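Local coordinates for G protein coupled receptor (PDB 3T33) that binds zinc as a member of the LanC-like protein family and may play a role in abscisic acid signalling, at residues P16-E21 and Y355-K360; D35-L40 and L366-E371; Y89-S94 and L104-E109; G129-C134 and A155-I160; E169-R174 and G231-L236. All coordinates share one frame; numbering follows the deposited sequence.

Contact 1 of 5, residues P16-E21 and Y355-K360; sequences PEFVPE and YLYRAK
Phe18 packs against Tyr357, and the residues on its N-terminal side add polar bonds to the same helix. CB of Phe18 lies 3.4 Å from CD2 of Tyr357. CD1 of Phe18 comes 3.3 Å from CB of Tyr357. The two rings are neither stacked nor edge-to-face, with planes 41° apart. CA of Phe18 sits over one face of the Tyr357 ring. CG of Tyr357 is anti to its backbone N (chi1 173°), which sets CG on the side of the loop. Its OH donates to O of Pro16, which lies at the ring edge; the modelled length of 2.4 Å is too short to be taken literally. Beside this ring, NH2 of Arg358 forms a salt bridge with OE1 of Glu17 at 3.1 Å, on the syn side of the carboxylate. The carboxylate and guanidinium planes are turned 70° apart, and OE1 alone faces Arg358. A water joins the same groups. It donates to OE1 of Glu17 at 2.6 Å and accepts from N of Phe18 and from NE of Arg358. Second-shell partners hold both charged ends: Trp322 NE1 binds OE2 of Glu17, and Glu319 pairs with NH1 of Arg358. The contact fastens an irregular N-terminal segment to helix 353-375. Glu319 and Trp322 belong to helix 308-324, and Arg358 also touches Phe343 of helix 336-350.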
# COMPACT_ATOMS: atom_id res chain seq x y z
N PRO A 16 -10.90 -21.54 -7.33
CA PRO A 16 -10.11 -22.77 -7.18
C PRO A 16 -8.75 -22.51 -6.56
O PRO A 16 -8.07 -21.53 -6.93
CB PRO A 16 -9.96 -23.29 -8.61
CG PRO A 16 -10.48 -22.20 -9.51
CD PRO A 16 -11.41 -21.35 -8.69
N GLU A 17 -8.38 -23.37 -5.62
CA GLU A 17 -7.07 -23.33 -5.00
C GLU A 17 -6.00 -23.56 -6.05
O GLU A 17 -6.21 -24.22 -7.08
CB GLU A 17 -6.93 -24.37 -3.90
CG GLU A 17 -7.84 -24.18 -2.66
CD GLU A 17 -7.50 -22.93 -1.80
OE1 GLU A 17 -6.31 -22.50 -1.78
OE2 GLU A 17 -8.43 -22.40 -1.13
N PHE A 18 -4.82 -23.03 -5.77
CA PHE A 18 -3.70 -23.30 -6.62
C PHE A 18 -3.36 -24.82 -6.68
O PHE A 18 -3.29 -25.50 -5.64
CB PHE A 18 -2.50 -22.49 -6.12
CG PHE A 18 -1.29 -22.69 -6.91
CD1 PHE A 18 -1.22 -22.22 -8.22
CD2 PHE A 18 -0.22 -23.37 -6.37
CE1 PHE A 18 -0.10 -22.41 -8.98
CE2 PHE A 18 0.90 -23.58 -7.11
CZ PHE A 18 0.96 -23.11 -8.43
N VAL A 19 -3.15 -25.31 -7.91
CA VAL A 19 -2.68 -26.71 -8.16
C VAL A 19 -1.18 -26.75 -8.60
O VAL A 19 -0.84 -26.34 -9.72
CB VAL A 19 -3.60 -27.42 -9.24
CG1 VAL A 19 -3.14 -28.86 -9.50
CG2 VAL A 19 -5.09 -27.35 -8.83
N PRO A 20 -0.27 -27.22 -7.70
CA PRO A 20 1.18 -27.25 -7.98
C PRO A 20 1.50 -28.30 -9.03
O PRO A 20 2.32 -28.06 -9.90
CB PRO A 20 1.79 -27.66 -6.63
CG PRO A 20 0.73 -27.40 -5.61
CD PRO A 20 -0.55 -27.71 -6.33
N GLU A 21 0.81 -29.45 -8.95
CA GLU A 21 0.97 -30.59 -9.87
C GLU A 21 0.89 -30.17 -11.33
O GLU A 21 0.01 -29.40 -11.73
CB GLU A 21 -0.04 -31.72 -9.58
CG GLU A 21 0.21 -32.51 -8.29
CD GLU A 21 -0.38 -31.85 -7.01
OE1 GLU A 21 -1.01 -30.75 -7.08
OE2 GLU A 21 -0.20 -32.46 -5.91
N TYR A 355 1.18 -18.13 -3.75
CA TYR A 355 0.95 -16.74 -3.37
C TYR A 355 0.78 -15.87 -4.60
O TYR A 355 -0.17 -15.08 -4.64
CB TYR A 355 2.06 -16.28 -2.40
CG TYR A 355 1.92 -16.97 -1.05
CD1 TYR A 355 0.69 -16.93 -0.39
CD2 TYR A 355 2.97 -17.67 -0.45
CE1 TYR A 355 0.48 -17.56 0.84
CE2 TYR A 355 2.78 -18.32 0.83
CZ TYR A 355 1.53 -18.25 1.44
OH TYR A 355 1.25 -18.82 2.67
N LEU A 356 1.60 -16.04 -5.63
CA LEU A 356 1.34 -15.37 -6.96
C LEU A 356 -0.02 -15.72 -7.54
O LEU A 356 -0.82 -14.85 -8.05
CB LEU A 356 2.32 -15.83 -8.01
CG LEU A 356 2.77 -14.86 -9.10
CD1 LEU A 356 3.10 -15.60 -10.38
CD2 LEU A 356 1.82 -13.69 -9.36
N TYR A 357 -0.30 -17.02 -7.46
CA TYR A 357 -1.59 -17.46 -7.90
C TYR A 357 -2.73 -16.76 -7.15
O TYR A 357 -3.77 -16.42 -7.72
CB TYR A 357 -1.73 -18.98 -7.76
CG TYR A 357 -3.11 -19.37 -8.06
CD1 TYR A 357 -3.57 -19.41 -9.38
CD2 TYR A 357 -4.00 -19.60 -7.05
CE1 TYR A 357 -4.89 -19.74 -9.66
CE2 TYR A 357 -5.26 -19.89 -7.32
CZ TYR A 357 -5.72 -19.98 -8.62
OH TYR A 357 -7.07 -20.30 -8.79
N ARG A 358 -2.57 -16.59 -5.84
CA ARG A 358 -3.59 -15.91 -5.07
C ARG A 358 -3.76 -14.44 -5.46
O ARG A 358 -4.88 -13.98 -5.53
CB ARG A 358 -3.40 -16.13 -3.57
CG ARG A 358 -3.85 -17.53 -3.14
CD ARG A 358 -3.54 -17.78 -1.67
NE ARG A 358 -4.00 -19.11 -1.29
CZ ARG A 358 -4.07 -19.57 -0.05
NH1 ARG A 358 -3.72 -18.82 0.97
NH2 ARG A 358 -4.49 -20.80 0.14
N ALA A 359 -2.67 -13.77 -5.79
CA ALA A 359 -2.73 -12.38 -6.25
C ALA A 359 -3.36 -12.41 -7.63
O ALA A 359 -4.21 -11.60 -7.97
CB ALA A 359 -1.30 -11.74 -6.33
N LYS A 360 -2.99 -13.40 -8.41
CA LYS A 360 -3.59 -13.53 -9.74
C LYS A 360 -5.11 -13.74 -9.67
O LYS A 360 -5.87 -13.16 -10.44
CB LYS A 360 -2.84 -14.65 -10.50
CG LYS A 360 -3.46 -15.23 -11.71
CD LYS A 360 -2.50 -16.29 -12.32
CE LYS A 360 -2.93 -16.70 -13.75
NZ LYS A 360 -2.30 -17.99 -14.12
O HOH W 1 -4.43 -21.50 -3.33

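Contact 2 of 5, residues D35-L40 and L366-E371; sequences DSLTKL and LLDKSE
Ser36 OG donates a hydrogen bond of 2.6 Å to Asp368 OD1, using the syn lone pair of that oxygen. CG of Asp368 is anti to its backbone N (chi1 -165°), which sets CG toward the first turn of helix 36-42. OD2 of Asp368 lies 3.5 Å from CB of Leu37. Asp368 also has a long salt bridge to NZ of its neighbour Lys369, at 3.9 Å. A carboxylate at this helix start would be favoured by the helix dipole.

Asp35 is the N-cap of the same helix. Its OD1 accepts from Thr38 N at 2.6 Å, nearly along the C-O axis, and also from Thr38 OG1, which comes from above the carboxylate plane. The two short helical segments run nearly antiparallel, at 153°, with axes 9.7 Å apart. The arrangement packs a short N-terminal helix against helix 353-375 of the LanC-like, all-helical fold.

Beside the polar pair the contact is apolar. CD1 of Leu40 reaches CB of Asp368 at 3.8 Å and CD2 of Leu367 at 4.0 Å. CG of Leu37 meets the aliphatic CE of Lys369. Helix 45-69 extends this apolar patch, with Leu52 and Tyr55 touching Leu367 and Lys51 touching Leu40.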
# COMPACT_ATOMS: atom_id res chain seq x y z
N ASP A 35 -15.86 -20.74 -17.13
CA ASP A 35 -16.36 -19.41 -17.48
C ASP A 35 -15.23 -18.49 -17.94
O ASP A 35 -14.16 -18.97 -18.32
CB ASP A 35 -17.10 -18.79 -16.29
CG ASP A 35 -16.26 -18.75 -15.04
OD1 ASP A 35 -15.02 -18.79 -15.15
OD2 ASP A 35 -16.84 -18.68 -13.93
N SER A 36 -15.45 -17.18 -17.90
CA SER A 36 -14.41 -16.24 -18.32
C SER A 36 -13.36 -16.07 -17.20
O SER A 36 -12.18 -16.02 -17.45
CB SER A 36 -15.03 -14.92 -18.76
OG SER A 36 -15.79 -14.38 -17.70
N LEU A 37 -13.83 -16.03 -15.96
CA LEU A 37 -12.99 -16.01 -14.79
C LEU A 37 -12.00 -17.21 -14.69
O LEU A 37 -10.80 -17.00 -14.45
CB LEU A 37 -13.87 -15.93 -13.56
CG LEU A 37 -13.27 -15.38 -12.23
CD1 LEU A 37 -13.18 -16.37 -11.15
CD2 LEU A 37 -11.93 -14.56 -12.37
N THR A 38 -12.49 -18.44 -14.89
CA THR A 38 -11.63 -19.61 -14.73
C THR A 38 -10.63 -19.61 -15.84
O THR A 38 -9.53 -20.05 -15.66
CB THR A 38 -12.44 -20.97 -14.73
OG1 THR A 38 -13.33 -20.95 -15.86
CG2 THR A 38 -13.28 -21.13 -13.45
N LYS A 39 -11.02 -19.14 -17.01
CA LYS A 39 -10.08 -19.11 -18.13
C LYS A 39 -8.93 -18.14 -17.83
O LYS A 39 -7.77 -18.48 -18.05
CB LYS A 39 -10.81 -18.78 -19.44
CG LYS A 39 -11.83 -19.94 -19.78
CD LYS A 39 -12.47 -19.80 -21.18
CE LYS A 39 -13.46 -20.95 -21.48
NZ LYS A 39 -13.48 -21.37 -22.94
N LEU A 40 -9.24 -16.96 -17.31
CA LEU A 40 -8.21 -16.04 -16.82
C LEU A 40 -7.25 -16.75 -15.83
O LEU A 40 -6.03 -16.66 -15.95
CB LEU A 40 -8.86 -14.84 -16.11
CG LEU A 40 -9.56 -13.79 -16.96
CD1 LEU A 40 -10.29 -12.74 -16.11
CD2 LEU A 40 -8.44 -13.13 -17.69
N LEU A 366 -11.24 -8.98 -10.00
CA LEU A 366 -11.45 -7.59 -10.37
C LEU A 366 -11.58 -7.35 -11.87
O LEU A 366 -12.47 -6.61 -12.31
CB LEU A 366 -10.31 -6.69 -9.85
CG LEU A 366 -10.40 -6.33 -8.39
CD1 LEU A 366 -9.12 -5.66 -8.03
CD2 LEU A 366 -11.58 -5.37 -8.25
N LEU A 367 -10.68 -7.89 -12.67
CA LEU A 367 -10.86 -7.63 -14.10
C LEU A 367 -12.16 -8.22 -14.66
O LEU A 367 -12.86 -7.59 -15.49
CB LEU A 367 -9.69 -8.17 -14.88
CG LEU A 367 -9.56 -7.88 -16.38
CD1 LEU A 367 -8.09 -7.83 -16.68
CD2 LEU A 367 -10.15 -8.96 -17.25
N ASP A 368 -12.52 -9.41 -14.19
CA ASP A 368 -13.67 -10.11 -14.78
C ASP A 368 -15.01 -9.49 -14.32
O ASP A 368 -15.96 -9.37 -15.11
CB ASP A 368 -13.58 -11.63 -14.47
CG ASP A 368 -14.53 -12.49 -15.34
OD1 ASP A 368 -14.31 -12.63 -16.57
OD2 ASP A 368 -15.50 -13.03 -14.78
N LYS A 369 -15.05 -9.05 -13.07
CA LYS A 369 -16.31 -8.78 -12.41
C LYS A 369 -16.54 -7.33 -12.02
O LYS A 369 -17.72 -6.94 -11.82
CB LYS A 369 -16.46 -9.62 -11.12
CG LYS A 369 -16.26 -11.16 -11.24
CD LYS A 369 -17.38 -11.87 -11.97
CE LYS A 369 -17.03 -13.33 -12.26
NZ LYS A 369 -18.30 -14.11 -12.33
N SER A 370 -15.47 -6.54 -11.86
CA SER A 370 -15.59 -5.27 -11.12
C SER A 370 -16.51 -4.23 -11.77
O SER A 370 -17.36 -3.67 -11.09
CB SER A 370 -14.24 -4.64 -10.71
OG SER A 370 -13.47 -4.21 -11.80
N GLU A 371 -16.38 -4.01 -13.06
CA GLU A 371 -17.22 -3.04 -13.76
C GLU A 371 -18.71 -3.37 -13.56
O GLU A 371 -19.50 -2.50 -13.16
CB GLU A 371 -16.83 -3.03 -15.23
CG GLU A 371 -17.47 -1.94 -16.09
CD GLU A 371 -16.81 -1.85 -17.46
OE1 GLU A 371 -15.80 -2.59 -17.69
OE2 GLU A 371 -17.29 -1.05 -18.31

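Contact 3 of 5, residues Y89-S94 and L104-E109; sequences YLLFKS and LKLCLE
Leu91 and Leu106 make the closest side-chain approach between the two helices, with CD1 of Leu91 3.7 Å from CD2 of Leu106. The two side chains cross obliquely, and CD1 of Leu91 also touches CB of Leu106. CG of Leu106 is anti to its backbone N (chi1 -173°), which sets CG 3.8 Å from CD1 of Leu91. The same CD1 of Leu91 lies 4.1 Å from the backbone N of Cys107, so this one methyl is set against two successive residues of the other helix. CB of Leu91 faces CB of Cys107 at 4.2 Å, where the backbones also come near each other.

The aromatic contacts involve Phe92. The side chains of Phe92 and Leu104 lie side by side, pointing the same way. CD1 of Leu104 is near the plane of the ring, at its edge, 4.2 Å from CD1 of Phe92. This is edge packing, not a CH-pi contact over the face.

The sulfur contact is made by Cys107. Its SG is anti to the backbone N (chi1 177°) and rests 4.0 Å from CB of Phe92.

No hydrogen bond crosses between the segments. The surrounding helices complete the burial: Val64 of helix 45-69 touches both Leu91 and Leu106, while Leu136 and Val139 of helix 130-144 touch Phe92. The axes pass 8.2 Å apart and cross at -160°. Helices 84-98 and 101-118 are joined by a very short connection, so the arrangement is an antiparallel helical hairpin, as in the helical barrel of LanC-like proteins.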
# COMPACT_ATOMS: atom_id res chain seq x y z
N TYR A 89 1.01 9.76 -9.25
CA TYR A 89 1.72 8.55 -8.84
C TYR A 89 1.39 7.38 -9.73
O TYR A 89 2.24 6.58 -10.08
CB TYR A 89 1.43 8.25 -7.34
CG TYR A 89 2.52 7.43 -6.69
CD1 TYR A 89 3.86 7.54 -7.06
CD2 TYR A 89 2.19 6.45 -5.77
CE1 TYR A 89 4.85 6.71 -6.46
CE2 TYR A 89 3.14 5.65 -5.19
CZ TYR A 89 4.45 5.78 -5.51
OH TYR A 89 5.32 4.89 -4.85
N LEU A 90 0.15 7.29 -10.13
CA LEU A 90 -0.27 6.24 -11.06
C LEU A 90 0.50 6.39 -12.39
O LEU A 90 0.90 5.39 -13.03
CB LEU A 90 -1.78 6.30 -11.25
CG LEU A 90 -2.28 5.40 -12.43
CD1 LEU A 90 -1.97 3.90 -12.19
CD2 LEU A 90 -3.80 5.64 -12.68
N LEU A 91 0.71 7.66 -12.80
CA LEU A 91 1.42 8.00 -14.03
C LEU A 91 2.87 7.68 -13.91
O LEU A 91 3.51 7.19 -14.87
CB LEU A 91 1.21 9.49 -14.37
CG LEU A 91 -0.12 9.70 -15.10
CD1 LEU A 91 -0.47 11.15 -15.05
CD2 LEU A 91 0.03 9.26 -16.55
N PHE A 92 3.41 7.98 -12.73
CA PHE A 92 4.77 7.54 -12.39
C PHE A 92 4.95 5.97 -12.45
O PHE A 92 5.91 5.48 -13.03
CB PHE A 92 5.21 8.10 -11.02
CG PHE A 92 6.65 7.85 -10.72
CD1 PHE A 92 7.64 8.49 -11.43
CD2 PHE A 92 7.03 6.93 -9.76
CE1 PHE A 92 9.00 8.22 -11.21
CE2 PHE A 92 8.40 6.65 -9.53
CZ PHE A 92 9.38 7.33 -10.26
N LYS A 93 4.05 5.23 -11.83
CA LYS A 93 4.11 3.77 -11.86
C LYS A 93 4.03 3.27 -13.32
O LYS A 93 4.69 2.30 -13.73
CB LYS A 93 2.90 3.25 -11.10
CG LYS A 93 2.73 1.78 -11.21
CD LYS A 93 3.31 1.02 -10.02
CE LYS A 93 4.58 0.43 -10.32
NZ LYS A 93 5.23 -0.05 -9.06
N SER A 94 3.22 3.94 -14.12
CA SER A 94 3.08 3.58 -15.51
C SER A 94 4.34 3.89 -16.29
O SER A 94 4.75 3.15 -17.18
CB SER A 94 1.94 4.37 -16.11
OG SER A 94 1.78 3.96 -17.45
N LEU A 104 5.74 10.30 -17.53
CA LEU A 104 6.58 11.03 -16.59
C LEU A 104 6.34 12.54 -16.66
O LEU A 104 6.22 13.19 -15.64
CB LEU A 104 8.03 10.71 -16.85
CG LEU A 104 9.12 11.38 -16.00
CD1 LEU A 104 8.98 10.95 -14.53
CD2 LEU A 104 10.44 10.95 -16.55
N LYS A 105 6.22 13.08 -17.87
CA LYS A 105 5.96 14.50 -18.05
C LYS A 105 4.62 14.85 -17.47
O LYS A 105 4.48 15.86 -16.82
CB LYS A 105 6.03 14.92 -19.54
CG LYS A 105 7.41 15.45 -19.91
CD LYS A 105 7.79 15.19 -21.36
CE LYS A 105 9.30 14.95 -21.49
NZ LYS A 105 9.62 13.76 -22.40
N LEU A 106 3.63 14.03 -17.73
CA LEU A 106 2.32 14.40 -17.31
C LEU A 106 2.33 14.39 -15.77
O LEU A 106 1.77 15.29 -15.12
CB LEU A 106 1.27 13.44 -17.85
CG LEU A 106 -0.14 13.94 -17.54
CD1 LEU A 106 -0.28 15.38 -18.11
CD2 LEU A 106 -1.22 13.01 -18.12
N CYS A 107 2.97 13.33 -15.23
CA CYS A 107 3.28 13.19 -13.81
C CYS A 107 3.70 14.52 -13.22
O CYS A 107 3.04 15.06 -12.35
CB CYS A 107 4.41 12.15 -13.59
SG CYS A 107 4.87 12.03 -11.79
N LEU A 108 4.80 15.05 -13.76
CA LEU A 108 5.36 16.31 -13.27
C LEU A 108 4.45 17.50 -13.41
O LEU A 108 4.50 18.40 -12.57
CB LEU A 108 6.70 16.60 -13.94
CG LEU A 108 7.78 15.74 -13.31
CD1 LEU A 108 9.00 15.79 -14.18
CD2 LEU A 108 8.09 16.19 -11.91
N GLU A 109 3.63 17.51 -14.45
CA GLU A 109 2.65 18.56 -14.56
C GLU A 109 1.62 18.44 -13.44
O GLU A 109 1.21 19.46 -12.88
CB GLU A 109 1.93 18.55 -15.90
CG GLU A 109 2.82 18.55 -17.06
CD GLU A 109 2.09 18.91 -18.34
OE1 GLU A 109 0.83 19.05 -18.35
OE2 GLU A 109 2.83 19.09 -19.35

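Contact 4 of 5, residues G129-C134 and A155-I160; sequences GYAGVC and ARFRGI
Tyr130 and Arg156 cross at about a right angle. OH of Tyr130 lies against the aliphatic part of Arg156, 3.5 Å from its CB and equally near CG. The ring and guanidinium planes are 49° apart. Both polar ends meet outside the segments at Asp115, which is hydrogen-bonded to Tyr130 OH and salt-bridged to Arg156.

Ile160 approaches the Tyr130 ring at its edge, with CG1 3.7 Å from CD2. Its CD1 continues to CA of Ala131, also at 3.7 Å, and sits over one face of the Phe157 ring, toward the rim. Cys134 SG lies over one face of Tyr130, also toward the rim, and 3.6 Å from CB of Arg156. The sulfur thus touches both the tyrosine ring and the arginine stem.

Phe157 packs on Cys134 and Ala131: its CB is 3.7 Å from CB of Cys134, and its CZ is 3.9 Å from CB of Ala131. Ala180 of helix 174-188 touches both Ala131 and Phe157. The arrangement is a helical hairpin, in which the start of helix 130-144 packs against the last turn of helix 147-158 and the residues after it, within the LanC-like fold.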
# COMPACT_ATOMS: atom_id res chain seq x y z
N GLY A 129 -0.29 14.38 2.78
CA GLY A 129 0.25 15.73 2.87
C GLY A 129 1.30 16.07 1.84
O GLY A 129 1.46 15.42 0.79
N TYR A 130 2.08 17.04 2.21
CA TYR A 130 2.90 17.81 1.33
C TYR A 130 4.24 17.13 1.06
O TYR A 130 4.88 17.40 0.02
CB TYR A 130 3.16 19.17 2.06
CG TYR A 130 3.94 20.14 1.25
CD1 TYR A 130 3.52 20.45 -0.03
CD2 TYR A 130 5.11 20.76 1.74
CE1 TYR A 130 4.20 21.38 -0.86
CE2 TYR A 130 5.83 21.71 0.93
CZ TYR A 130 5.34 22.03 -0.40
OH TYR A 130 5.95 22.92 -1.30
N ALA A 131 4.71 16.33 2.03
CA ALA A 131 5.92 15.51 1.83
C ALA A 131 5.71 14.55 0.65
O ALA A 131 6.61 14.31 -0.12
CB ALA A 131 6.29 14.70 3.15
N GLY A 132 4.50 14.03 0.51
CA GLY A 132 4.14 13.21 -0.68
C GLY A 132 4.38 13.95 -1.98
O GLY A 132 5.03 13.43 -2.90
N VAL A 133 3.88 15.17 -2.06
CA VAL A 133 4.03 16.07 -3.26
C VAL A 133 5.49 16.34 -3.57
O VAL A 133 5.96 16.22 -4.72
CB VAL A 133 3.33 17.42 -3.02
CG1 VAL A 133 3.58 18.39 -4.20
CG2 VAL A 133 1.85 17.20 -2.75
N CYS A 134 6.24 16.72 -2.55
CA CYS A 134 7.63 17.01 -2.74
C CYS A 134 8.46 15.80 -3.07
O CYS A 134 9.44 15.91 -3.79
CB CYS A 134 8.19 17.67 -1.48
SG CYS A 134 7.46 19.37 -1.18
N ALA A 155 14.33 21.37 -1.85
CA ALA A 155 14.26 22.55 -0.95
C ALA A 155 12.88 22.66 -0.28
O ALA A 155 12.78 22.96 0.92
CB ALA A 155 14.61 23.89 -1.72
N ARG A 156 11.81 22.39 -1.03
CA ARG A 156 10.51 22.43 -0.43
C ARG A 156 10.36 21.28 0.55
O ARG A 156 9.75 21.43 1.63
CB ARG A 156 9.41 22.36 -1.47
CG ARG A 156 9.27 23.63 -2.31
CD ARG A 156 8.61 23.27 -3.66
NE ARG A 156 8.56 24.39 -4.61
CZ ARG A 156 8.35 24.25 -5.92
NH1 ARG A 156 8.19 23.04 -6.46
NH2 ARG A 156 8.32 25.32 -6.71
N PHE A 157 10.96 20.14 0.23
CA PHE A 157 10.76 19.02 1.12
C PHE A 157 11.52 19.36 2.45
O PHE A 157 11.02 19.17 3.53
CB PHE A 157 11.31 17.73 0.52
CG PHE A 157 10.94 16.51 1.33
CD1 PHE A 157 11.19 16.44 2.69
CD2 PHE A 157 10.31 15.43 0.75
CE1 PHE A 157 10.81 15.32 3.42
CE2 PHE A 157 9.97 14.33 1.48
CZ PHE A 157 10.19 14.28 2.81
N ARG A 158 12.75 19.83 2.32
CA ARG A 158 13.60 20.20 3.44
C ARG A 158 13.08 21.36 4.31
O ARG A 158 13.57 21.52 5.46
CB ARG A 158 14.96 20.55 2.89
CG ARG A 158 15.79 19.32 2.46
CD ARG A 158 17.11 19.80 2.01
NE ARG A 158 17.98 18.72 1.66
CZ ARG A 158 19.09 18.86 0.95
NH1 ARG A 158 19.45 20.06 0.45
NH2 ARG A 158 19.85 17.82 0.73
N GLY A 159 12.13 22.14 3.78
CA GLY A 159 11.45 23.21 4.56
C GLY A 159 10.34 22.70 5.48
O GLY A 159 9.82 23.45 6.36
N ILE A 160 9.95 21.45 5.31
CA ILE A 160 8.89 20.91 6.16
C ILE A 160 9.32 20.84 7.62
O ILE A 160 10.42 20.38 7.93
CB ILE A 160 8.36 19.52 5.63
CG1 ILE A 160 7.58 19.70 4.31
CG2 ILE A 160 7.46 18.83 6.62
CD1 ILE A 160 7.48 18.44 3.43

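Contact 5 of 5, residues E169-R174 and G231-L236; sequences ELLYGR and GAAHGL
Glu169 and His234 form an unusually short hydrogen bond: ND1 donates to OE2 at a modelled 2.4 Å, to be read with caution. The two side chains lie side by side, and the carboxylate and imidazole planes are only 20° apart. In Glu169 a chi1 of 48° puts CG between the backbone N and the carbonyl carbon, at the edge of the imidazole and in its plane. The other oxygen of Glu169, OE1, accepts from Tyr172 N at 2.8 Å through the syn lone pair, and weakly from Gly173 N.

O of Ala233 accepts from both Leu170 N and Leu171 N, each at 3.2 Å. The Leu171 donor lies in the carbonyl plane; the Leu170 donor is tilted 30° from it.

Leu171 crosses His234 at about a right angle, with CB 3.6 Å from CE1. The Tyr172 and His234 rings meet rim to rim, while Trp224 stacks on His234.

Both loops lead into helices, 174-188 and 236-244, with Gly173 and Gly235 as N-caps. The zinc ion lies about 6 Å from the side chain of Ala233. The backbone N-H groups that bind OE1 probably fix the carboxylate, whose OE2 then orients the imidazole through ND1.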
# COMPACT_ATOMS: atom_id res chain seq x y z
N GLU A 169 1.12 8.21 13.66
CA GLU A 169 0.72 7.21 12.76
C GLU A 169 1.04 7.58 11.27
O GLU A 169 1.77 8.55 11.00
CB GLU A 169 -0.76 6.82 13.01
CG GLU A 169 -1.72 7.96 13.13
CD GLU A 169 -1.81 8.79 11.84
OE1 GLU A 169 -0.91 9.62 11.63
OE2 GLU A 169 -2.77 8.62 11.06
N LEU A 170 0.52 6.80 10.32
CA LEU A 170 1.07 6.87 8.94
C LEU A 170 0.36 7.90 8.16
O LEU A 170 0.96 8.53 7.35
CB LEU A 170 0.94 5.53 8.17
CG LEU A 170 2.03 4.89 7.28
CD1 LEU A 170 1.38 4.21 6.04
CD2 LEU A 170 3.13 5.76 6.89
N LEU A 171 -0.94 8.02 8.32
CA LEU A 171 -1.67 8.96 7.48
C LEU A 171 -1.45 10.44 7.83
O LEU A 171 -1.35 11.29 6.92
CB LEU A 171 -3.14 8.58 7.41
CG LEU A 171 -3.52 7.76 6.18
CD1 LEU A 171 -2.65 6.58 5.97
CD2 LEU A 171 -4.96 7.34 6.13
N TYR A 172 -1.25 10.75 9.12
CA TYR A 172 -1.15 12.19 9.59
C TYR A 172 0.07 12.52 10.45
O TYR A 172 0.48 13.66 10.54
CB TYR A 172 -2.47 12.68 10.23
CG TYR A 172 -3.66 12.61 9.25
CD1 TYR A 172 -3.72 13.41 8.09
CD2 TYR A 172 -4.71 11.74 9.48
CE1 TYR A 172 -4.78 13.33 7.21
CE2 TYR A 172 -5.79 11.65 8.59
CZ TYR A 172 -5.81 12.44 7.48
OH TYR A 172 -6.88 12.33 6.62
N GLY A 173 0.73 11.48 10.93
CA GLY A 173 1.80 11.61 11.87
C GLY A 173 3.19 11.41 11.36
O GLY A 173 3.48 11.41 10.17
N ARG A 174 4.06 11.29 12.33
CA ARG A 174 5.47 11.20 12.12
C ARG A 174 5.89 9.95 11.32
O ARG A 174 6.80 10.05 10.55
CB ARG A 174 6.19 11.22 13.51
CG ARG A 174 6.54 12.65 14.04
CD ARG A 174 7.14 12.63 15.49
NE ARG A 174 6.11 12.92 16.47
CZ ARG A 174 5.82 14.13 16.93
NH1 ARG A 174 6.53 15.16 16.55
NH2 ARG A 174 4.81 14.28 17.75
N GLY A 231 -3.72 -1.02 13.28
CA GLY A 231 -3.49 -1.18 11.85
C GLY A 231 -2.39 -0.35 11.14
O GLY A 231 -1.54 0.37 11.76
N ALA A 232 -2.40 -0.49 9.80
CA ALA A 232 -1.36 0.13 8.97
C ALA A 232 -1.57 1.66 8.88
O ALA A 232 -0.64 2.41 9.03
CB ALA A 232 -1.39 -0.53 7.56
N ALA A 233 -2.78 2.09 8.60
CA ALA A 233 -3.05 3.47 8.31
C ALA A 233 -2.90 4.35 9.59
O ALA A 233 -2.20 5.35 9.54
CB ALA A 233 -4.41 3.59 7.71
N HIS A 234 -3.47 3.94 10.73
CA HIS A 234 -3.42 4.79 11.90
C HIS A 234 -2.88 4.14 13.17
O HIS A 234 -2.92 4.79 14.25
CB HIS A 234 -4.80 5.38 12.25
CG HIS A 234 -5.38 6.26 11.19
ND1 HIS A 234 -4.82 7.47 10.84
CD2 HIS A 234 -6.55 6.17 10.50
CE1 HIS A 234 -5.59 8.06 9.94
NE2 HIS A 234 -6.65 7.29 9.72
N GLY A 235 -2.36 2.91 13.06
CA GLY A 235 -2.02 2.11 14.21
C GLY A 235 -0.60 1.64 14.35
O GLY A 235 0.31 2.17 13.71
N LEU A 236 -0.43 0.61 15.17
CA LEU A 236 0.87 0.06 15.51
C LEU A 236 1.63 -0.50 14.28
O LEU A 236 2.83 -0.25 14.12
CB LEU A 236 0.68 -1.06 16.58
CG LEU A 236 0.04 -0.73 17.96
CD1 LEU A 236 0.00 -1.98 18.86
CD2 LEU A 236 0.73 0.41 18.72

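Contacts 1 and 2 share helix 353-375, which receives the N-terminal residues at two places. Their centres are 15 Å apart and they touch through Lys360 and Leu40. Their segments alternate along the chain. Contacts 3, 4 and 5 follow in series, all nested inside the loops that contacts 1 and 2 close. Contact 3 (helices 84-98 and 101-118) and contact 4 (130-144 and 147-158) use four helices in succession, with centres 18 Å apart. Contact 5, also 18 Å from contact 4, lies nearest the chain's centre. Contacts 1 and 2 lie opposite contacts 4 and 5 across that centre. The outer contacts thus join peripheral parts of the fold, while contact 5 lies beside the metal site.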